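Local coordinates for protein HMG-CoA Lyase (Bacillus subtilis subsp. subtilis, PDB 1YDO) that belongs to the HMG-CoA lyase-like family of TIM-barrel proteins and is built on a ring of parallel strands wrapped in helices, at residues N89-G94 and A134-R139; T144-P149 and G181-A186; L206-T211 and A217-A222. All coordinates share one frame; numbering follows the deposited sequence.

Interaction 1: N89-G94 and A134-R139; sequences NALEGG and ANLTTR
Ala134 meets Leu91 through its methyl: CB, directed at helix 84-93, lies 4.3 Å from Leu91 CD2. Asn135 then turns the chain, with both backbone angles positive, and Leu136 comes round to face the helix again. Here the closer approach is made, Leu136 CD2 to Leu91 CD1 at 3.7 Å. The two leucines cross at a slant, methyl against methyl, and Leu91 thus splits its branches, CD2 for the alanine and CD1 for the leucine. From Thr137 onward the chain is strand 137-143 and leaves the helix behind. Thr137 and Arg139 pair through their backbones with Ala98 on the neighbouring strand 97-103, and the Arg139 guanidinium reaches a salt bridge with Asp231. The contact therefore joins the C-terminal end of one outer helix of the TIM barrel to the turn that leads from helix 117-133 into the next strand. Helix 84-93 itself ends just beyond, where Gly94 takes a positive phi. Three apolar side chains, all partly exposed, make up the whole touch, so it is small and non-directional: van der Waals packing near the surface, with nothing polar to fix its register.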
loop_
_atom_site.group_PDB
_atom_site.type_symbol
_atom_site.label_atom_id
_atom_site.label_comp_id
_atom_site.label_asym_id
_atom_site.label_seq_id
_atom_site.Cartn_x
_atom_site.Cartn_y
_atom_site.Cartn_z
ATOM N N ASN A 89 -34.459 -7.060 -14.549
ATOM C CA ASN A 89 -33.798 -6.071 -15.383
ATOM C C ASN A 89 -32.425 -6.545 -15.842
ATOM O O ASN A 89 -32.045 -6.348 -16.994
ATOM C CB ASN A 89 -33.672 -4.761 -14.611
ATOM C CG ASN A 89 -35.020 -4.173 -14.239
ATOM O OD1 ASN A 89 -35.100 -3.211 -13.473
ATOM N ND2 ASN A 89 -36.091 -4.746 -14.789
ATOM N N ALA A 90 -31.687 -7.168 -14.931
ATOM C CA ALA A 90 -30.357 -7.665 -15.239
ATOM C C ALA A 90 -30.438 -8.664 -16.376
ATOM O O ALA A 90 -29.567 -8.701 -17.255
ATOM C CB ALA A 90 -29.746 -8.317 -14.021
ATOM N N LEU A 91 -31.490 -9.479 -16.358
ATOM C CA LEU A 91 -31.707 -10.492 -17.396
ATOM C C LEU A 91 -31.877 -9.842 -18.757
ATOM O O LEU A 91 -31.392 -10.349 -19.764
ATOM C CB LEU A 91 -32.945 -11.330 -17.059
ATOM C CG LEU A 91 -32.692 -12.661 -16.340
ATOM C CD1 LEU A 91 -31.704 -12.493 -15.196
ATOM C CD2 LEU A 91 -34.013 -13.189 -15.828
ATOM N N GLU A 92 -32.572 -8.712 -18.777
ATOM C CA GLU A 92 -32.783 -8.008 -20.016
ATOM C C GLU A 92 -31.499 -7.336 -20.455
ATOM O O GLU A 92 -31.268 -7.154 -21.648
ATOM C CB GLU A 92 -33.876 -6.971 -19.848
ATOM C CG GLU A 92 -33.970 -6.004 -21.007
ATOM C CD GLU A 92 -35.201 -5.131 -20.927
ATOM O OE1 GLU A 92 -35.267 -4.119 -21.669
ATOM O OE2 GLU A 92 -36.112 -5.462 -20.131
ATOM N N GLY A 93 -30.670 -6.955 -19.489
ATOM C CA GLY A 93 -29.405 -6.308 -19.807
ATOM C C GLY A 93 -28.392 -7.259 -20.428
ATOM O O GLY A 93 -27.455 -6.832 -21.109
ATOM N N GLY A 94 -28.572 -8.553 -20.183
ATOM C CA GLY A 94 -27.666 -9.543 -20.737
ATOM C C GLY A 94 -26.561 -9.964 -19.793
ATOM O O GLY A 94 -25.669 -10.714 -20.185
ATOM N N ALA A 134 -32.138 -19.327 -14.496
ATOM C CA ALA A 134 -32.123 -18.599 -15.755
ATOM C C ALA A 134 -30.787 -18.802 -16.463
ATOM O O ALA A 134 -30.464 -18.078 -17.405
ATOM C CB ALA A 134 -32.370 -17.115 -15.511
ATOM N N ASN A 135 -30.021 -19.794 -16.011
ATOM C CA ASN A 135 -28.717 -20.099 -16.590
ATOM C C ASN A 135 -27.766 -18.939 -16.386
ATOM O O ASN A 135 -27.075 -18.507 -17.319
ATOM C CB ASN A 135 -28.823 -20.384 -18.086
ATOM C CG ASN A 135 -29.807 -21.479 -18.396
ATOM O OD1 ASN A 135 -29.712 -22.582 -17.855
ATOM N ND2 ASN A 135 -30.762 -21.187 -19.273
ATOM N N LEU A 136 -27.737 -18.432 -15.159
ATOM C CA LEU A 136 -26.881 -17.305 -14.798
ATOM C C LEU A 136 -26.009 -17.688 -13.615
ATOM O O LEU A 136 -26.502 -18.213 -12.622
ATOM C CB LEU A 136 -27.754 -16.115 -14.413
ATOM C CG LEU A 136 -27.320 -14.774 -14.969
ATOM C CD1 LEU A 136 -27.313 -14.864 -16.483
ATOM C CD2 LEU A 136 -28.271 -13.685 -14.506
ATOM N N THR A 137 -24.714 -17.430 -13.710
ATOM C CA THR A 137 -23.824 -17.755 -12.602
ATOM C C THR A 137 -24.001 -16.733 -11.494
ATOM O O THR A 137 -24.143 -15.546 -11.761
ATOM C CB THR A 137 -22.386 -17.749 -13.066
ATOM O OG1 THR A 137 -22.111 -16.502 -13.712
ATOM C CG2 THR A 137 -22.162 -18.882 -14.055
ATOM N N THR A 138 -23.994 -17.190 -10.250
ATOM C CA THR A 138 -24.183 -16.277 -9.140
ATOM C C THR A 138 -22.950 -16.129 -8.278
ATOM O O THR A 138 -22.120 -17.033 -8.190
ATOM C CB THR A 138 -25.322 -16.730 -8.226
ATOM O OG1 THR A 138 -24.980 -17.994 -7.633
ATOM C CG2 THR A 138 -26.622 -16.843 -9.016
ATOM N N ARG A 139 -22.868 -14.981 -7.616
ATOM C CA ARG A 139 -21.763 -14.655 -6.735
ATOM C C ARG A 139 -22.313 -13.833 -5.583
ATOM O O ARG A 139 -23.157 -12.966 -5.798
ATOM C CB ARG A 139 -20.736 -13.838 -7.498
ATOM C CG ARG A 139 -19.500 -13.532 -6.718
ATOM C CD ARG A 139 -18.798 -12.357 -7.336
ATOM N NE ARG A 139 -17.432 -12.244 -6.861
ATOM C CZ ARG A 139 -16.683 -11.166 -7.009
ATOM N NH1 ARG A 139 -17.186 -10.098 -7.616
ATOM N NH2 ARG A 139 -15.433 -11.175 -6.565
#

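Interaction 2: T144-P149 and G181-A186; sequences TVFGCP and GAANPA
Phe146 and Ala183 carry this contact, the ring root of one against the methyl of the other. Ala183 CB lies 3.9 Å from Phe146 CG and equally 3.9 Å from Phe146 CB, so it sits at the base of the ring, approaching it obliquely. Phe146 CG stands anti to its own carbonyl carbon (chi1 -70°), which swings the ring past Ala183 and on to Val188 and Val191 of helix 185-196. Beside this apolar pair the backbones come near each other, Phe146 O standing 3.9 Å from Ala182 O. Both segments are loops of the TIM barrel: 144-149 follows strand 137-143, while 181-186 follows strand 174-177 and runs into helix 185-196, so the contact joins consecutive strand-to-helix connections on adjacent strands. Farther out, the first loop is folded back on itself by Thr144 OG1, which donates to Gly147 O at 2.8 Å. That donor stands above the carbonyl plane, 48° out of it, at a C=O...donor angle of 106°. Thr144 N is in turn tied to Thr179 OG1, a second link between the two connections. On the other segment, Ala183 O accepts from Thr214 OG1, and Ala182 packs on Tyr257 of the second subunit.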
loop_
_atom_site.group_PDB
_atom_site.type_symbol
_atom_site.label_atom_id
_atom_site.label_comp_id
_atom_site.label_asym_id
_atom_site.label_seq_id
_atom_site.Cartn_x
_atom_site.Cartn_y
_atom_site.Cartn_z
ATOM N N THR A 144 -18.561 -6.238 5.472
ATOM C CA THR A 144 -18.243 -5.996 6.870
ATOM C C THR A 144 -17.764 -7.259 7.598
ATOM O O THR A 144 -18.058 -7.454 8.777
ATOM C CB THR A 144 -19.462 -5.354 7.589
ATOM O OG1 THR A 144 -19.049 -4.819 8.849
ATOM C CG2 THR A 144 -20.552 -6.364 7.819
ATOM N N VAL A 145 -16.997 -8.102 6.901
ATOM C CA VAL A 145 -16.495 -9.332 7.501
ATOM C C VAL A 145 -15.256 -9.100 8.358
ATOM O O VAL A 145 -14.927 -9.922 9.210
ATOM C CB VAL A 145 -16.165 -10.398 6.428
ATOM C CG1 VAL A 145 -17.374 -10.655 5.567
ATOM C CG2 VAL A 145 -15.011 -9.954 5.581
ATOM N N PHE A 146 -14.577 -7.978 8.144
ATOM C CA PHE A 146 -13.377 -7.652 8.917
ATOM C C PHE A 146 -13.615 -6.474 9.850
ATOM O O PHE A 146 -12.696 -5.705 10.128
ATOM C CB PHE A 146 -12.217 -7.312 7.984
ATOM C CG PHE A 146 -11.681 -8.487 7.237
ATOM C CD1 PHE A 146 -10.960 -9.465 7.897
ATOM C CD2 PHE A 146 -11.911 -8.626 5.868
ATOM C CE1 PHE A 146 -10.474 -10.570 7.204
ATOM C CE2 PHE A 146 -11.427 -9.733 5.162
ATOM C CZ PHE A 146 -10.710 -10.704 5.833
ATOM N N GLY A 147 -14.846 -6.332 10.328
ATOM C CA GLY A 147 -15.144 -5.238 11.223
ATOM C C GLY A 147 -16.256 -4.385 10.666
ATOM O O GLY A 147 -16.379 -4.234 9.451
ATOM N N CYS A 148 -17.061 -3.821 11.560
ATOM C CA CYS A 148 -18.187 -2.980 11.182
ATOM C C CYS A 148 -17.997 -1.533 11.611
ATOM O O CYS A 148 -17.423 -1.256 12.658
ATOM C CB CYS A 148 -19.472 -3.531 11.812
ATOM S SG CYS A 148 -20.980 -2.567 11.461
ATOM N N PRO A 149 -18.482 -0.587 10.802
ATOM C CA PRO A 149 -18.338 0.821 11.168
ATOM C C PRO A 149 -19.229 1.176 12.371
ATOM O O PRO A 149 -19.022 2.187 13.055
ATOM C CB PRO A 149 -18.762 1.547 9.888
ATOM C CG PRO A 149 -19.778 0.630 9.305
ATOM C CD PRO A 149 -19.128 -0.726 9.484
ATOM N N GLY A 181 -12.308 -0.942 5.885
ATOM C CA GLY A 181 -10.919 -0.943 5.453
ATOM C C GLY A 181 -9.941 -1.039 6.612
ATOM O O GLY A 181 -8.821 -0.534 6.534
ATOM N N ALA A 182 -10.359 -1.690 7.692
ATOM C CA ALA A 182 -9.500 -1.820 8.864
ATOM C C ALA A 182 -9.085 -3.264 9.131
ATOM O O ALA A 182 -9.298 -3.786 10.226
ATOM C CB ALA A 182 -10.201 -1.235 10.086
ATOM N N ALA A 183 -8.487 -3.899 8.125
ATOM C CA ALA A 183 -8.023 -5.278 8.237
ATOM C C ALA A 183 -6.510 -5.272 8.140
ATOM O O ALA A 183 -5.938 -4.468 7.410
ATOM C CB ALA A 183 -8.610 -6.124 7.119
ATOM N N ASN A 184 -5.865 -6.157 8.887
ATOM C CA ASN A 184 -4.412 -6.260 8.869
ATOM C C ASN A 184 -4.041 -7.694 8.524
ATOM O O ASN A 184 -4.837 -8.613 8.729
ATOM C CB ASN A 184 -3.822 -5.913 10.231
ATOM C CG ASN A 184 -4.453 -6.699 11.330
ATOM O OD1 ASN A 184 -5.436 -6.260 11.918
ATOM N ND2 ASN A 184 -3.917 -7.885 11.601
ATOM N N PRO A 185 -2.822 -7.903 8.004
ATOM C CA PRO A 185 -2.327 -9.225 7.617
ATOM C C PRO A 185 -2.504 -10.258 8.699
ATOM O O PRO A 185 -2.589 -11.450 8.432
ATOM C CB PRO A 185 -0.858 -8.967 7.304
ATOM C CG PRO A 185 -0.877 -7.550 6.806
ATOM C CD PRO A 185 -1.789 -6.878 7.795
ATOM N N ALA A 186 -2.560 -9.806 9.936
ATOM C CA ALA A 186 -2.724 -10.753 11.025
ATOM C C ALA A 186 -4.180 -11.196 11.089
ATOM O O ALA A 186 -4.467 -12.374 11.268
ATOM C CB ALA A 186 -2.310 -10.120 12.340
#

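Interaction 3: L206-T211 and A217-A222; sequences LHFHDT and ANMVTA
A beta-alpha-beta unit of the TIM barrel, strand 204-207, helix 215-225 and strand 229-232, is packed together here, where the end of its first strand and the loop after it meet the helix. The Phe208 ring is the main element. Asn218 CB sits over one face in a CH-pi contact, 3.8 Å from the ring centroid and only 12° off the normal, with the amide plane turned 45° from that of the ring. Selenomethionine Met219 comes from another side: its terminal CE lies near the ring plane, 4.0 Å from Phe208 CD2. A bend at chi3 (-66°) turns this methyl to the ring edge. One helical turn after Asn218, Ala222 CB meets Leu206 CD1 at 3.4 Å, methyl to methyl. Phe230 of the following strand touches Leu206, Met219 and Ala222, and Val188 of helix 185-196 packs on Phe208. The helix is also at the dimer interface, where Ala217 packs on Val220 of the second subunit. Asn218 has two roles, since its CB covers the ring while ND2 donates to the backbone oxygen of Ala183. Between the two segments the grip is thus dispersive, from one aromatic ring and a few methyl or methylene groups, and the buried ND2 finds its polar partner on a neighbouring loop.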
loop_
_atom_site.group_PDB
_atom_site.type_symbol
_atom_site.label_atom_id
_atom_site.label_comp_id
_atom_site.label_asym_id
_atom_site.label_seq_id
_atom_site.Cartn_x
_atom_site.Cartn_y
_atom_site.Cartn_z
ATOM N N LEU A 206 -11.617 -12.058 -2.319
ATOM C CA LEU A 206 -11.387 -10.997 -1.367
ATOM C C LEU A 206 -11.516 -9.602 -1.965
ATOM O O LEU A 206 -10.972 -9.313 -3.024
ATOM C CB LEU A 206 -10.021 -11.162 -0.713
ATOM C CG LEU A 206 -9.969 -12.281 0.310
ATOM C CD1 LEU A 206 -8.566 -12.353 0.877
ATOM C CD2 LEU A 206 -10.976 -12.048 1.421
ATOM N N HIS A 207 -12.258 -8.746 -1.272
ATOM C CA HIS A 207 -12.461 -7.386 -1.704
ATOM C C HIS A 207 -11.894 -6.484 -0.608
ATOM O O HIS A 207 -12.578 -6.196 0.365
ATOM C CB HIS A 207 -13.951 -7.123 -1.885
ATOM C CG HIS A 207 -14.258 -5.840 -2.617
ATOM N ND1 HIS A 207 -15.542 -5.436 -2.902
ATOM C CD2 HIS A 207 -13.441 -4.884 -3.127
ATOM C CE1 HIS A 207 -15.509 -4.283 -3.561
ATOM N NE2 HIS A 207 -14.250 -3.927 -3.710
ATOM N N PHE A 208 -10.642 -6.064 -0.750
ATOM C CA PHE A 208 -10.027 -5.195 0.237
ATOM C C PHE A 208 -10.138 -3.708 -0.111
ATOM O O PHE A 208 -10.140 -3.320 -1.285
ATOM C CB PHE A 208 -8.552 -5.545 0.399
ATOM C CG PHE A 208 -8.316 -6.853 1.081
ATOM C CD1 PHE A 208 -8.784 -7.075 2.376
ATOM C CD2 PHE A 208 -7.635 -7.873 0.426
ATOM C CE1 PHE A 208 -8.582 -8.298 3.010
ATOM C CE2 PHE A 208 -7.423 -9.099 1.041
ATOM C CZ PHE A 208 -7.899 -9.315 2.341
ATOM N N HIS A 209 -10.223 -2.875 0.921
ATOM C CA HIS A 209 -10.287 -1.421 0.748
ATOM C C HIS A 209 -9.021 -0.846 1.381
ATOM O O HIS A 209 -8.830 -0.985 2.585
ATOM C CB HIS A 209 -11.526 -0.853 1.453
ATOM C CG HIS A 209 -12.785 -0.960 0.651
ATOM N ND1 HIS A 209 -14.015 -0.615 1.151
ATOM C CD2 HIS A 209 -12.993 -1.378 -0.623
ATOM C CE1 HIS A 209 -14.940 -0.818 0.222
ATOM N NE2 HIS A 209 -14.343 -1.280 -0.860
ATOM N N ASP A 210 -8.144 -0.210 0.612
ATOM C CA ASP A 210 -6.962 0.308 1.283
ATOM C C ASP A 210 -7.144 1.721 1.793
ATOM O O ASP A 210 -6.332 2.603 1.531
ATOM C CB ASP A 210 -5.693 0.201 0.420
ATOM C CG ASP A 210 -5.726 1.098 -0.780
ATOM O OD1 ASP A 210 -6.772 1.109 -1.459
ATOM O OD2 ASP A 210 -4.708 1.780 -1.055
ATOM N N THR A 211 -8.233 1.920 2.528
ATOM C CA THR A 211 -8.503 3.204 3.135
ATOM C C THR A 211 -7.338 3.471 4.098
ATOM O O THR A 211 -6.996 4.612 4.361
ATOM C CB THR A 211 -9.801 3.160 3.925
ATOM O OG1 THR A 211 -10.893 2.887 3.041
ATOM C CG2 THR A 211 -10.033 4.477 4.631
ATOM N N ALA A 217 -0.987 -5.406 1.279
ATOM C CA ALA A 217 -0.371 -6.141 2.379
ATOM C C ALA A 217 -1.263 -7.302 2.764
ATOM O O ALA A 217 -0.814 -8.432 2.917
ATOM C CB ALA A 217 -0.177 -5.231 3.563
ATOM N N ASN A 218 -2.536 -7.017 2.937
ATOM C CA ASN A 218 -3.467 -8.069 3.270
ATOM C C ASN A 218 -3.523 -9.061 2.128
ATOM O O ASN A 218 -3.703 -10.253 2.330
ATOM C CB ASN A 218 -4.861 -7.494 3.531
ATOM C CG ASN A 218 -4.885 -6.554 4.719
ATOM O OD1 ASN A 218 -4.247 -6.816 5.737
ATOM N ND2 ASN A 218 -5.627 -5.462 4.599
HETATM N N MSE A 219 -3.355 -8.579 0.913
HETATM C CA MSE A 219 -3.417 -9.472 -0.226
HETATM C C MSE A 219 -2.309 -10.509 -0.196
HETATM O O MSE A 219 -2.529 -11.666 -0.545
HETATM C CB MSE A 219 -3.312 -8.674 -1.491
HETATM C CG MSE A 219 -3.903 -9.373 -2.641
HETATM SE SE MSE A 219 -4.249 -8.014 -3.913
HETATM C CE MSE A 219 -5.621 -6.996 -2.960
ATOM N N VAL A 220 -1.116 -10.088 0.210
ATOM C CA VAL A 220 -0.005 -11.009 0.272
ATOM C C VAL A 220 -0.331 -12.133 1.237
ATOM O O VAL A 220 -0.154 -13.305 0.912
ATOM C CB VAL A 220 1.282 -10.306 0.720
ATOM C CG1 VAL A 220 2.361 -11.341 1.012
ATOM C CG2 VAL A 220 1.751 -9.354 -0.367
ATOM N N THR A 221 -0.813 -11.775 2.422
ATOM C CA THR A 221 -1.184 -12.776 3.421
ATOM C C THR A 221 -2.200 -13.750 2.815
ATOM O O THR A 221 -2.079 -14.959 2.974
ATOM C CB THR A 221 -1.799 -12.112 4.658
ATOM O OG1 THR A 221 -0.848 -11.210 5.226
ATOM C CG2 THR A 221 -2.175 -13.156 5.697
ATOM N N ALA A 222 -3.198 -13.210 2.124
ATOM C CA ALA A 222 -4.199 -14.037 1.486
ATOM C C ALA A 222 -3.546 -14.924 0.417
ATOM O O ALA A 222 -3.804 -16.125 0.353
ATOM C CB ALA A 222 -5.284 -13.174 0.866
#

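Along the chain, interaction 1 comes first: it closes a loop of 39 intervening residues that takes in strand 97-103 and helix 117-133. Interaction 2 opens after it has closed, bringing the connection beyond strand 137-143 to the one beyond strand 174-177. Interaction 3 follows, a short closure within a single beta-alpha-beta unit. The three run in series, neither nested nor crossed. Interactions 1 and 2 are linked through strand 137-143, which begins in the former and leads into the latter, yet their centres are 31 Å apart, on opposite sides of the chain's centre. Interactions 2 and 3 touch where the 181-186 loop meets helix 215-225, and both reach the second subunit.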